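Glucose-1-phosphate thymidylyltransferase (Bacillus anthracis, PDB 4ECM) catalyses the transfer of a thymidylyl group from dTTP to glucose 1-phosphate, giving dTDP-glucose and pyrophosphate, probably as the entry step of dTDP-L-rhamnose synthesis. Local coordinates at residues G122-N133 with T193-F203; T71-M82 with G96-Q104. All blocks are in the same frame, centred on the assembly; numbering follows the deposited sequence.

Interaction 1 of 2, residues G122-N133 with T193-F203; sequences GNDRMVVILGDN and TGIYLYDSKVF. With DAU (2'deoxy-thymidine-5'-diphospho-alpha-D-glucose), chain B.
Asn133 OD1 is gripped twice: it accepts from Gly194 N at 2.8 Å and, beyond the two segments, from Trp241 NE1. The glycine N-H comes from above the amide carbonyl plane, 38° out of it. The other branch of the same amide turns to the ligand, ND2 donating to O6 of the glucose of dTDP-glucose over 3.2 Å, while Asp132 OD1 takes a second bond from ND2 almost exactly in the amide plane. Donors at OD1 and acceptors at ND2 define which end is which, and should hold the amide's N-H toward the sugar hydroxyl. Gly194 has no side chain where Leu130 CD1 and the Asn133 amide crowd in.

Away from the sugar the segments run as antiparallel strands. Met126–Tyr198 and Val128–Tyr196 are hydrogen-bonded pairs, the shortest bond being Val128 N to Tyr196 O at 2.7 Å. Leu130 reaches from the strand end to both the Tyr196 ring and the ligand, its CD1 3.5 Å from DAU O5. At the far end Met126, with CG between backbone N and carbonyl carbon (chi1 76°), bends at chi3 so that CE packs 3.6 Å from Val202 CG1. Its sulfur makes an oblique Met-aromatic contact with Phe203, 4.8 Å from the ring centroid, and lies at the edge of the Tyr198 ring. Where the strands part, a water joins Asn123 O to Ser200 N, and Asp199 OD1, also hydrogen-bonded to Tyr226 OH, caps Lys201 N at the turn into the next helix.

Strand 125-130 also bonds to strand 25-30, and strand 190-198 to strand 153-159, placing this pair inside the mixed central sheet. Met126, Val128 and Leu130 pack on strand 25-30, while helix 219-228 lies against Tyr196 and Tyr198.

Interaction 2 of 2, residues T71-M82 with G96-Q104; sequences TDIMIITGKEHM and GVSFTYRVQ. With DAU (2'deoxy-thymidine-5'-diphospho-alpha-D-glucose), chain B.
Ile75 and Tyr101 lie side by side and point the same way, the isoleucine CB 3.7 Å from Tyr101 CD1. Ile73 is set against Phe99 in the same manner, and Ile75 leans obliquely toward that second ring with its CG1 3.8 Å from Phe99 CD1. Each aromatic therefore has a branched neighbour alongside, and Val97 CG2 rests on one face of the Phe99 ring near its rim. Met82 approaches Tyr101 from beyond the strand: its chain, bent at chi2 and chi3, brings SD 3.6 Å from Tyr101 CD1 in an oblique Met-aromatic contact, while CE touches Val103 CG2.

The two strands are neighbours in parallel, joined through helix 82-89 as a beta-alpha-beta crossover of the Rossmann-like nucleotidyltransferase fold. Residues Ile75, Phe99 and Tyr101 face that helix and meet Leu89. Backbone bonds pass back and forth between the strands from Ser98 N–Thr71 O to Gln104 N–Thr77 O, with Thr77 N–Arg102 O weak.

On the other face Met74 crosses Thr100 and Arg102. Its CG stands opposite the backbone N (chi1 172°) and the chain bends at chi3, setting CE tightly against Thr100 CG2 at 3.4 Å and close to Arg102 CG. Ile76 lies alongside Arg102, CD1 3.6 Å from the arginine CB. The guanidinium leads away, to Leu116 O and, through NE, to Phe99 O of the second subunit.

Gln104, extended beyond CG, carries the strand end to the ligand: OE1 accepts a hydrogen bond from N31 of the thymine at 2.7 Å, nearly straight (169°), and NE2 bonds weakly to O41. NE2 also bonds Gln112 OE1 and Gly109 O; three acceptors share its two hydrogens, in keeping with the weak bond to O41, and these bonds restrain the amide's rotation.

In the fold
From the N terminus, strand 25-30 comes first, and both contacts are later laid beside it: strand 72-77 and strand 125-130 each pair with it in parallel. Interaction 2 closes first, over 13 residues that carry the rest of helix 82-89. Interaction 1 opens only afterwards and spans 59 residues that include several strands, so the two are in series, neither nested nor crossed. Their centres lie about 14 Å apart, and their nearest atoms about 7 Å, yet both belong to one mixed sheet. They meet through the ligand: 71-82 with 96-104 serves the thymine end of dTDP-glucose, and 122-133 with 193-203 lines the glucose and the deoxyribose.

Interaction 1 of 2, residues G122-N133 with T193-F203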
loop_
_atom_site.group_PDB
_atom_site.type_symbol
_atom_site.label_atom_id
_atom_site.label_comp_id
_atom_site.label_asym_id
_atom_site.label_seq_id
_atom_site.Cartn_x
_atom_site.Cartn_y
_atom_site.Cartn_z
ATOM N N GLY A 122 -16.439 2.947 26.976
ATOM C CA GLY A 122 -16.644 2.585 28.383
ATOM C C GLY A 122 -17.923 3.237 28.897
ATOM O O GLY A 122 -18.977 3.088 28.290
ATOM N N ASN A 123 -17.816 3.981 29.992
ATOM C CA ASN A 123 -18.962 4.650 30.600
ATOM C C ASN A 123 -19.098 6.107 30.179
ATOM O O ASN A 123 -19.982 6.806 30.660
ATOM C CB ASN A 123 -18.853 4.597 32.130
ATOM C CG ASN A 123 -18.877 3.182 32.668
ATOM O OD1 ASN A 123 -19.629 2.329 32.191
ATOM N ND2 ASN A 123 -18.055 2.927 33.669
ATOM N N ASP A 124 -18.242 6.569 29.273
ATOM C CA ASP A 124 -18.288 7.961 28.853
ATOM C C ASP A 124 -19.384 8.233 27.821
ATOM O O ASP A 124 -20.123 7.331 27.415
ATOM C CB ASP A 124 -16.931 8.361 28.264
ATOM C CG ASP A 124 -15.795 8.229 29.262
ATOM O OD1 ASP A 124 -16.004 8.504 30.466
ATOM O OD2 ASP A 124 -14.687 7.871 28.825
ATOM N N ARG A 125 -19.497 9.497 27.422
ATOM C CA ARG A 125 -20.423 9.876 26.381
ATOM C C ARG A 125 -19.630 10.014 25.105
ATOM O O ARG A 125 -18.398 10.013 25.137
ATOM C CB ARG A 125 -21.157 11.153 26.728
ATOM C CG ARG A 125 -22.033 10.970 27.966
ATOM C CD ARG A 125 -23.010 12.087 28.143
ATOM N NE ARG A 125 -23.756 11.964 29.392
ATOM C CZ ARG A 125 -24.764 12.757 29.737
ATOM N NH1 ARG A 125 -25.171 13.717 28.911
ATOM N NH2 ARG A 125 -25.380 12.584 30.897
ATOM N N MET A 126 -20.327 10.128 23.984
ATOM C CA MET A 126 -19.644 10.204 22.709
ATOM C C MET A 126 -20.328 11.066 21.665
ATOM O O MET A 126 -21.549 11.263 21.694
ATOM C CB MET A 126 -19.548 8.792 22.152
ATOM C CG MET A 126 -20.874 8.276 21.580
ATOM S SD MET A 126 -20.977 6.491 21.583
ATOM C CE MET A 126 -21.584 6.250 23.283
ATOM N N VAL A 127 -19.517 11.594 20.761
ATOM C CA VAL A 127 -20.007 12.285 19.587
ATOM C C VAL A 127 -19.589 11.420 18.399
ATOM O O VAL A 127 -18.405 11.088 18.236
ATOM C CB VAL A 127 -19.461 13.713 19.421
ATOM C CG1 VAL A 127 -19.941 14.299 18.076
ATOM C CG2 VAL A 127 -19.914 14.604 20.594
ATOM N N VAL A 128 -20.569 11.018 17.601
ATOM C CA VAL A 128 -20.326 10.194 16.438
ATOM C C VAL A 128 -20.524 11.041 15.188
ATOM O O VAL A 128 -21.562 11.667 15.034
ATOM C CB VAL A 128 -21.316 9.028 16.381
ATOM C CG1 VAL A 128 -21.093 8.214 15.112
ATOM C CG2 VAL A 128 -21.212 8.155 17.655
ATOM N N ILE A 129 -19.524 11.085 14.309
ATOM C CA ILE A 129 -19.644 11.800 13.052
ATOM C C ILE A 129 -19.455 10.862 11.863
ATOM O O ILE A 129 -18.399 10.218 11.717
ATOM C CB ILE A 129 -18.607 12.941 12.927
ATOM C CG1 ILE A 129 -18.730 13.906 14.115
ATOM C CG2 ILE A 129 -18.801 13.700 11.601
ATOM C CD1 ILE A 129 -17.896 15.179 13.978
ATOM N N LEU A 130 -20.467 10.771 11.000
ATOM C CA LEU A 130 -20.315 9.981 9.786
ATOM C C LEU A 130 -19.281 10.765 8.950
ATOM O O LEU A 130 -19.400 11.978 8.752
ATOM C CB LEU A 130 -21.642 9.801 9.048
ATOM C CG LEU A 130 -22.774 9.194 9.884
ATOM C CD1 LEU A 130 -24.032 8.973 9.054
ATOM C CD2 LEU A 130 -22.305 7.880 10.521
ATOM N N GLY A 131 -18.246 10.071 8.507
ATOM C CA GLY A 131 -17.145 10.685 7.777
ATOM C C GLY A 131 -17.484 11.514 6.571
ATOM O O GLY A 131 -16.738 12.435 6.231
ATOM N N ASP A 132 -18.596 11.207 5.910
ATOM C CA ASP A 132 -18.971 11.947 4.696
ATOM C C ASP A 132 -19.925 13.115 4.954
ATOM O O ASP A 132 -20.471 13.654 4.008
ATOM C CB ASP A 132 -19.531 10.992 3.615
ATOM C CG ASP A 132 -20.912 10.408 3.967
ATOM O OD1 ASP A 132 -21.432 10.699 5.057
ATOM O OD2 ASP A 132 -21.470 9.652 3.135
ATOM N N ASN A 133 -20.137 13.483 6.228
ATOM C CA ASN A 133 -20.974 14.628 6.584
ATOM C C ASN A 133 -20.119 15.876 6.765
ATOM O O ASN A 133 -19.282 15.951 7.692
ATOM C CB ASN A 133 -21.782 14.372 7.861
ATOM C CG ASN A 133 -23.079 13.583 7.606
ATOM O OD1 ASN A 133 -24.127 13.949 8.124
ATOM N ND2 ASN A 133 -23.011 12.533 6.780
ATOM N N THR A 193 -29.234 14.508 10.503
ATOM C CA THR A 193 -27.867 14.456 10.017
ATOM C C THR A 193 -27.060 13.369 10.686
ATOM O O THR A 193 -27.468 12.823 11.709
ATOM C CB THR A 193 -27.126 15.763 10.273
ATOM O OG1 THR A 193 -26.977 15.950 11.683
ATOM C CG2 THR A 193 -27.876 16.932 9.662
ATOM N N GLY A 194 -25.887 13.098 10.103
ATOM C CA GLY A 194 -24.970 12.093 10.598
ATOM C C GLY A 194 -24.029 12.563 11.699
ATOM O O GLY A 194 -22.834 12.230 11.682
ATOM N N ILE A 195 -24.556 13.345 12.639
ATOM C CA ILE A 195 -23.799 13.800 13.796
ATOM C C ILE A 195 -24.666 13.423 14.966
ATOM O O ILE A 195 -25.741 13.994 15.143
ATOM C CB ILE A 195 -23.545 15.312 13.834
ATOM C CG1 ILE A 195 -22.823 15.802 12.571
ATOM C CG2 ILE A 195 -22.691 15.660 15.072
ATOM C CD1 ILE A 195 -23.670 15.860 11.339
ATOM N N TYR A 196 -24.218 12.440 15.739
ATOM C CA TYR A 196 -24.993 11.894 16.840
ATOM C C TYR A 196 -24.274 12.041 18.183
ATOM O O TYR A 196 -23.059 11.841 18.281
ATOM C CB TYR A 196 -25.246 10.401 16.579
ATOM C CG TYR A 196 -25.777 10.117 15.195
ATOM C CD1 TYR A 196 -27.092 10.404 14.860
ATOM C CD2 TYR A 196 -24.970 9.561 14.221
ATOM C CE1 TYR A 196 -27.576 10.158 13.587
ATOM C CE2 TYR A 196 -25.453 9.303 12.946
ATOM C CZ TYR A 196 -26.748 9.603 12.637
ATOM O OH TYR A 196 -27.215 9.357 11.366
ATOM N N LEU A 197 -25.027 12.402 19.216
ATOM C CA LEU A 197 -24.467 12.507 20.542
ATOM C C LEU A 197 -25.187 11.469 21.384
ATOM O O LEU A 197 -26.420 11.512 21.490
ATOM C CB LEU A 197 -24.587 13.922 21.116
ATOM C CG LEU A 197 -23.906 15.043 20.298
ATOM C CD1 LEU A 197 -24.812 15.524 19.153
ATOM C CD2 LEU A 197 -23.536 16.220 21.150
ATOM N N TYR A 198 -24.422 10.520 21.944
ATOM C CA TYR A 198 -24.982 9.398 22.736
ATOM C C TYR A 198 -24.326 9.177 24.100
ATOM O O TYR A 198 -23.161 9.532 24.312
ATOM C CB TYR A 198 -24.812 8.064 21.997
ATOM C CG TYR A 198 -25.510 7.925 20.666
ATOM C CD1 TYR A 198 -26.882 8.097 20.562
ATOM C CD2 TYR A 198 -24.814 7.536 19.535
ATOM C CE1 TYR A 198 -27.541 7.953 19.356
ATOM C CE2 TYR A 198 -25.472 7.370 18.299
ATOM C CZ TYR A 198 -26.839 7.587 18.224
ATOM O OH TYR A 198 -27.519 7.440 17.034
ATOM N N ASP A 199 -25.093 8.594 25.028
ATOM C CA ASP A 199 -24.528 8.158 26.286
ATOM C C ASP A 199 -24.135 6.691 26.059
ATOM O O ASP A 199 -24.433 6.115 25.012
ATOM C CB ASP A 199 -25.464 8.359 27.494
ATOM C CG ASP A 199 -26.744 7.531 27.436
ATOM O OD1 ASP A 199 -26.892 6.663 26.559
ATOM O OD2 ASP A 199 -27.611 7.761 28.308
ATOM N N SER A 200 -23.476 6.082 27.034
ATOM C CA SER A 200 -22.966 4.719 26.865
ATOM C C SER A 200 -24.041 3.628 26.767
ATOM O O SER A 200 -23.713 2.479 26.489
ATOM C CB SER A 200 -22.001 4.381 28.002
ATOM O OG SER A 200 -22.693 4.370 29.235
ATOM N N LYS A 201 -25.307 3.973 26.957
ATOM C CA LYS A 201 -26.369 2.979 26.887
ATOM C C LYS A 201 -26.636 2.500 25.469
ATOM O O LYS A 201 -27.269 1.464 25.274
ATOM C CB LYS A 201 -27.664 3.513 27.511
ATOM C CG LYS A 201 -27.543 3.781 29.019
ATOM C CD LYS A 201 -28.903 4.076 29.668
ATOM C CE LYS A 201 -28.769 4.260 31.199
ATOM N NZ LYS A 201 -30.052 4.710 31.854
ATOM N N VAL A 202 -26.133 3.231 24.475
ATOM C CA VAL A 202 -26.372 2.865 23.090
ATOM C C VAL A 202 -25.851 1.455 22.766
ATOM O O VAL A 202 -26.470 0.719 21.979
ATOM C CB VAL A 202 -25.773 3.903 22.119
ATOM C CG1 VAL A 202 -24.256 4.002 22.288
ATOM C CG2 VAL A 202 -26.143 3.575 20.657
ATOM N N PHE A 203 -24.748 1.062 23.396
ATOM C CA PHE A 203 -24.133 -0.239 23.111
ATOM C C PHE A 203 -24.977 -1.427 23.538
ATOM O O PHE A 203 -25.042 -2.429 22.813
ATOM C CB PHE A 203 -22.711 -0.323 23.695
ATOM C CG PHE A 203 -21.815 0.768 23.202
ATOM C CD1 PHE A 203 -21.447 0.822 21.864
ATOM C CD2 PHE A 203 -21.368 1.756 24.054
ATOM C CE1 PHE A 203 -20.650 1.853 21.388
ATOM C CE2 PHE A 203 -20.565 2.778 23.587
ATOM C CZ PHE A 203 -20.207 2.824 22.245
HETATM O O6 DAU B . -25.866 11.564 5.728
HETATM C C6 DAU B . -26.924 11.520 6.687
HETATM C C5 DAU B . -27.632 10.175 6.605
HETATM O O5 DAU B . -26.647 9.163 6.792
HETATM C C4 DAU B . -28.744 10.054 7.653
HETATM O O4 DAU B . -29.771 11.008 7.415
HETATM C C3 DAU B . -29.370 8.662 7.672
HETATM O O3 DAU B . -30.314 8.592 8.762
HETATM C C2 DAU B . -28.247 7.632 7.845
HETATM O O2 DAU B . -28.761 6.290 7.762
HETATM C C1 DAU B . -27.158 7.824 6.797
HETATM O O1 DAU B . -27.686 7.503 5.516
HETATM P P2 DAU B . -26.709 7.075 4.303
HETATM O O3P DAU B . -26.008 8.283 3.729
HETATM O O4P DAU B . -27.501 6.152 3.420
HETATM O OPP DAU B . -25.567 6.226 5.073
HETATM P P DAU B . -24.313 5.581 4.301
HETATM O O1P DAU B . -23.944 6.463 3.132
HETATM O O2P DAU B . -24.593 4.136 4.099
HETATM O "O5'" DAU B . -23.126 5.732 5.382
HETATM C "C5'" DAU B . -22.610 7.016 5.668
HETATM C "C4'" DAU B . -21.250 7.003 6.365
HETATM O "O4'" DAU B . -21.130 6.022 7.393
HETATM C "C3'" DAU B . -20.093 6.814 5.408
HETATM O "O3'" DAU B . -19.217 7.919 5.646
HETATM C "C2'" DAU B . -19.437 5.512 5.801
HETATM C "C1'" DAU B . -19.979 5.226 7.194
HETATM N N11 DAU B . -20.471 3.859 7.429
HETATM C C61 DAU B . -21.510 3.369 6.596
HETATM C C51 DAU B . -21.784 2.018 6.530
HETATM C C5A DAU B . -22.965 1.521 5.723
HETATM C C21 DAU B . -19.593 2.926 8.013
HETATM O O21 DAU B . -18.565 3.390 8.737
HETATM N N31 DAU B . -19.834 1.592 7.972
HETATM C C41 DAU B . -20.878 1.095 7.259
HETATM O O41 DAU B . -21.092 -0.240 7.213
HETATM O O HOH W 1 -22.526 7.648 29.326
#

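Interaction 2 of 2, residues T71-M82 with G96-Q104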
loop_
_atom_site.group_PDB
_atom_site.type_symbol
_atom_site.label_atom_id
_atom_site.label_comp_id
_atom_site.label_asym_id
_atom_site.label_seq_id
_atom_site.Cartn_x
_atom_site.Cartn_y
_atom_site.Cartn_z
ATOM N N THR A 71 -10.487 15.018 22.130
ATOM C CA THR A 71 -9.197 14.561 21.616
ATOM C C THR A 71 -8.979 13.041 21.586
ATOM O O THR A 71 -8.045 12.589 20.934
ATOM C CB THR A 71 -8.067 15.215 22.408
ATOM O OG1 THR A 71 -8.210 14.897 23.801
ATOM C CG2 THR A 71 -8.110 16.742 22.228
ATOM N N ASP A 72 -9.796 12.276 22.316
ATOM C CA ASP A 72 -9.732 10.807 22.304
ATOM C C ASP A 72 -10.725 10.374 21.237
ATOM O O ASP A 72 -11.934 10.391 21.456
ATOM C CB ASP A 72 -10.115 10.207 23.665
ATOM C CG ASP A 72 -9.117 10.544 24.770
ATOM O OD1 ASP A 72 -7.901 10.594 24.507
ATOM O OD2 ASP A 72 -9.555 10.748 25.919
ATOM N N ILE A 73 -10.210 9.970 20.082
ATOM C CA ILE A 73 -11.055 9.665 18.934
ATOM C C ILE A 73 -10.791 8.289 18.350
ATOM O O ILE A 73 -9.635 7.912 18.107
ATOM C CB ILE A 73 -10.792 10.686 17.811
ATOM C CG1 ILE A 73 -11.030 12.116 18.319
ATOM C CG2 ILE A 73 -11.670 10.374 16.588
ATOM C CD1 ILE A 73 -10.516 13.214 17.419
ATOM N N MET A 74 -11.868 7.545 18.113
ATOM C CA MET A 74 -11.757 6.254 17.479
ATOM C C MET A 74 -12.176 6.373 16.014
ATOM O O MET A 74 -13.176 7.016 15.689
ATOM C CB MET A 74 -12.602 5.197 18.206
ATOM C CG MET A 74 -12.663 3.862 17.455
ATOM S SD MET A 74 -13.014 2.430 18.503
ATOM C CE MET A 74 -11.454 2.334 19.379
ATOM N N ILE A 75 -11.406 5.739 15.145
ATOM C CA ILE A 75 -11.642 5.750 13.705
ATOM C C ILE A 75 -11.976 4.331 13.265
ATOM O O ILE A 75 -11.200 3.399 13.519
ATOM C CB ILE A 75 -10.381 6.189 12.960
ATOM C CG1 ILE A 75 -9.893 7.577 13.440
ATOM C CG2 ILE A 75 -10.587 6.137 11.423
ATOM C CD1 ILE A 75 -10.743 8.710 13.094
ATOM N N ILE A 76 -13.120 4.168 12.605
ATOM C CA ILE A 76 -13.548 2.877 12.077
ATOM C C ILE A 76 -13.492 2.889 10.546
ATOM O O ILE A 76 -13.994 3.813 9.912
ATOM C CB ILE A 76 -14.981 2.561 12.479
ATOM C CG1 ILE A 76 -15.137 2.558 14.007
ATOM C CG2 ILE A 76 -15.435 1.209 11.867
ATOM C CD1 ILE A 76 -14.308 1.506 14.737
ATOM N N THR A 77 -12.857 1.884 9.953
ATOM C CA THR A 77 -12.834 1.766 8.495
ATOM C C THR A 77 -12.620 0.314 8.101
ATOM O O THR A 77 -12.492 -0.552 8.964
ATOM C CB THR A 77 -11.769 2.691 7.838
ATOM O OG1 THR A 77 -12.037 2.812 6.428
ATOM C CG2 THR A 77 -10.353 2.167 8.076
ATOM N N GLY A 78 -12.623 0.049 6.799
ATOM C CA GLY A 78 -12.421 -1.316 6.278
ATOM C C GLY A 78 -10.968 -1.760 6.359
ATOM O O GLY A 78 -10.059 -0.946 6.453
ATOM N N LYS A 79 -10.765 -3.064 6.320
ATOM C CA LYS A 79 -9.445 -3.652 6.385
ATOM C C LYS A 79 -8.499 -3.123 5.291
ATOM O O LYS A 79 -7.394 -2.684 5.573
ATOM C CB LYS A 79 -9.567 -5.179 6.239
ATOM C CG LYS A 79 -8.261 -5.919 6.408
ATOM C CD LYS A 79 -8.435 -7.451 6.466
ATOM C CE LYS A 79 -8.560 -8.076 5.091
ATOM N NZ LYS A 79 -8.646 -9.566 5.170
ATOM N N GLU A 80 -8.986 -3.133 4.058
ATOM C CA GLU A 80 -8.217 -2.669 2.912
ATOM C C GLU A 80 -7.860 -1.182 3.003
ATOM O O GLU A 80 -6.729 -0.788 2.680
ATOM C CB GLU A 80 -8.994 -2.954 1.618
ATOM C CG GLU A 80 -10.477 -2.602 1.698
ATOM C CD GLU A 80 -11.250 -3.514 2.666
ATOM O OE1 GLU A 80 -12.176 -3.018 3.331
ATOM O OE2 GLU A 80 -10.925 -4.722 2.766
ATOM N N HIS A 81 -8.808 -0.373 3.475
ATOM C CA HIS A 81 -8.616 1.074 3.543
ATOM C C HIS A 81 -7.757 1.591 4.696
ATOM O O HIS A 81 -7.279 2.727 4.642
ATOM C CB HIS A 81 -9.975 1.797 3.635
ATOM C CG HIS A 81 -10.846 1.634 2.423
ATOM N ND1 HIS A 81 -12.143 1.176 2.496
ATOM C CD2 HIS A 81 -10.601 1.860 1.110
ATOM C CE1 HIS A 81 -12.665 1.143 1.281
ATOM N NE2 HIS A 81 -11.745 1.539 0.422
ATOM N N MET A 82 -7.543 0.771 5.721
ATOM C CA MET A 82 -6.874 1.239 6.945
ATOM C C MET A 82 -5.472 1.777 6.718
ATOM O O MET A 82 -5.075 2.743 7.344
ATOM C CB MET A 82 -6.847 0.127 7.991
ATOM C CG MET A 82 -6.359 0.567 9.348
ATOM S SD MET A 82 -7.507 1.636 10.210
ATOM C CE MET A 82 -8.827 0.470 10.578
ATOM N N GLY A 96 -2.838 17.402 17.316
ATOM C CA GLY A 96 -3.241 17.661 18.691
ATOM C C GLY A 96 -4.337 16.721 19.211
ATOM O O GLY A 96 -5.038 17.050 20.170
ATOM N N VAL A 97 -4.509 15.551 18.585
ATOM C CA VAL A 97 -5.496 14.577 19.064
ATOM C C VAL A 97 -4.838 13.217 19.277
ATOM O O VAL A 97 -3.632 13.071 19.158
ATOM C CB VAL A 97 -6.709 14.443 18.136
ATOM C CG1 VAL A 97 -7.457 15.770 18.047
ATOM C CG2 VAL A 97 -6.274 13.931 16.747
ATOM N N SER A 98 -5.648 12.219 19.586
ATOM C CA SER A 98 -5.146 10.906 19.875
ATOM C C SER A 98 -6.086 9.882 19.225
ATOM O O SER A 98 -7.275 9.854 19.545
ATOM C CB SER A 98 -5.094 10.781 21.387
ATOM O OG SER A 98 -4.472 9.610 21.784
ATOM N N PHE A 99 -5.559 9.071 18.296
ATOM C CA PHE A 99 -6.374 8.115 17.551
ATOM C C PHE A 99 -6.209 6.667 17.970
ATOM O O PHE A 99 -5.128 6.227 18.346
ATOM C CB PHE A 99 -6.072 8.180 16.034
ATOM C CG PHE A 99 -6.451 9.490 15.378
ATOM C CD1 PHE A 99 -7.754 9.957 15.435
ATOM C CD2 PHE A 99 -5.520 10.215 14.651
ATOM C CE1 PHE A 99 -8.109 11.147 14.833
ATOM C CE2 PHE A 99 -5.863 11.411 14.037
ATOM C CZ PHE A 99 -7.158 11.877 14.120
ATOM N N THR A 100 -7.298 5.925 17.854
ATOM C CA THR A 100 -7.322 4.482 18.094
ATOM C C THR A 100 -8.124 3.934 16.909
ATOM O O THR A 100 -9.140 4.528 16.527
ATOM C CB THR A 100 -7.972 4.150 19.450
ATOM O OG1 THR A 100 -7.206 4.758 20.501
ATOM C CG2 THR A 100 -8.038 2.622 19.698
ATOM N N TYR A 101 -7.678 2.823 16.319
ATOM C CA TYR A 101 -8.321 2.279 15.133
ATOM C C TYR A 101 -8.889 0.872 15.271
ATOM O O TYR A 101 -8.284 -0.003 15.901
ATOM C CB TYR A 101 -7.299 2.228 13.974
ATOM C CG TYR A 101 -6.659 3.561 13.609
ATOM C CD1 TYR A 101 -7.193 4.366 12.606
ATOM C CD2 TYR A 101 -5.490 3.986 14.229
ATOM C CE1 TYR A 101 -6.583 5.611 12.250
ATOM C CE2 TYR A 101 -4.877 5.216 13.886
ATOM C CZ TYR A 101 -5.432 6.014 12.895
ATOM O OH TYR A 101 -4.828 7.197 12.563
ATOM N N ARG A 102 -10.030 0.648 14.631
ATOM C CA ARG A 102 -10.634 -0.685 14.560
ATOM C C ARG A 102 -11.207 -0.950 13.171
ATOM O O ARG A 102 -11.681 -0.044 12.512
ATOM C CB ARG A 102 -11.710 -0.879 15.603
ATOM C CG ARG A 102 -11.212 -0.700 17.019
ATOM C CD ARG A 102 -12.103 -1.477 17.953
ATOM N NE ARG A 102 -11.792 -2.903 17.909
ATOM C CZ ARG A 102 -12.646 -3.874 18.207
ATOM N NH1 ARG A 102 -13.921 -3.599 18.494
ATOM N NH2 ARG A 102 -12.237 -5.137 18.157
ATOM N N VAL A 103 -11.166 -2.215 12.766
ATOM C CA VAL A 103 -11.622 -2.664 11.468
ATOM C C VAL A 103 -13.064 -3.172 11.461
ATOM O O VAL A 103 -13.453 -3.972 12.304
ATOM C CB VAL A 103 -10.717 -3.838 10.957
ATOM C CG1 VAL A 103 -11.277 -4.468 9.652
ATOM C CG2 VAL A 103 -9.274 -3.367 10.780
ATOM N N GLN A 104 -13.840 -2.698 10.485
ATOM C CA GLN A 104 -15.194 -3.167 10.258
ATOM C C GLN A 104 -15.056 -4.110 9.066
ATOM O O GLN A 104 -14.724 -3.682 7.969
ATOM C CB GLN A 104 -16.146 -2.015 9.951
ATOM C CG GLN A 104 -17.581 -2.473 9.843
ATOM C CD GLN A 104 -18.550 -1.363 9.527
ATOM O OE1 GLN A 104 -18.161 -0.282 9.059
ATOM N NE2 GLN A 104 -19.844 -1.626 9.776
HETATM O O6 DAU B . -25.866 11.564 5.728
HETATM C C6 DAU B . -26.924 11.520 6.687
HETATM C C5 DAU B . -27.632 10.175 6.605
HETATM O O5 DAU B . -26.647 9.163 6.792
HETATM C C4 DAU B . -28.744 10.054 7.653
HETATM O O4 DAU B . -29.771 11.008 7.415
HETATM C C3 DAU B . -29.370 8.662 7.672
HETATM O O3 DAU B . -30.314 8.592 8.762
HETATM C C2 DAU B . -28.247 7.632 7.845
HETATM O O2 DAU B . -28.761 6.290 7.762
HETATM C C1 DAU B . -27.158 7.824 6.797
HETATM O O1 DAU B . -27.686 7.503 5.516
HETATM P P2 DAU B . -26.709 7.075 4.303
HETATM O O3P DAU B . -26.008 8.283 3.729
HETATM O O4P DAU B . -27.501 6.152 3.420
HETATM O OPP DAU B . -25.567 6.226 5.073
HETATM P P DAU B . -24.313 5.581 4.301
HETATM O O1P DAU B . -23.944 6.463 3.132
HETATM O O2P DAU B . -24.593 4.136 4.099
HETATM O "O5'" DAU B . -23.126 5.732 5.382
HETATM C "C5'" DAU B . -22.610 7.016 5.668
HETATM C "C4'" DAU B . -21.250 7.003 6.365
HETATM O "O4'" DAU B . -21.130 6.022 7.393
HETATM C "C3'" DAU B . -20.093 6.814 5.408
HETATM O "O3'" DAU B . -19.217 7.919 5.646
HETATM C "C2'" DAU B . -19.437 5.512 5.801
HETATM C "C1'" DAU B . -19.979 5.226 7.194
HETATM N N11 DAU B . -20.471 3.859 7.429
HETATM C C61 DAU B . -21.510 3.369 6.596
HETATM C C51 DAU B . -21.784 2.018 6.530
HETATM C C5A DAU B . -22.965 1.521 5.723
HETATM C C21 DAU B . -19.593 2.926 8.013
HETATM O O21 DAU B . -18.565 3.390 8.737
HETATM N N31 DAU B . -19.834 1.592 7.972
HETATM C C41 DAU B . -20.878 1.095 7.259
HETATM O O41 DAU B . -21.092 -0.240 7.213
HETATM O O HOH W 2 -7.077 8.431 23.150
HETATM O O HOH W 3 -12.792 -4.961 6.069
#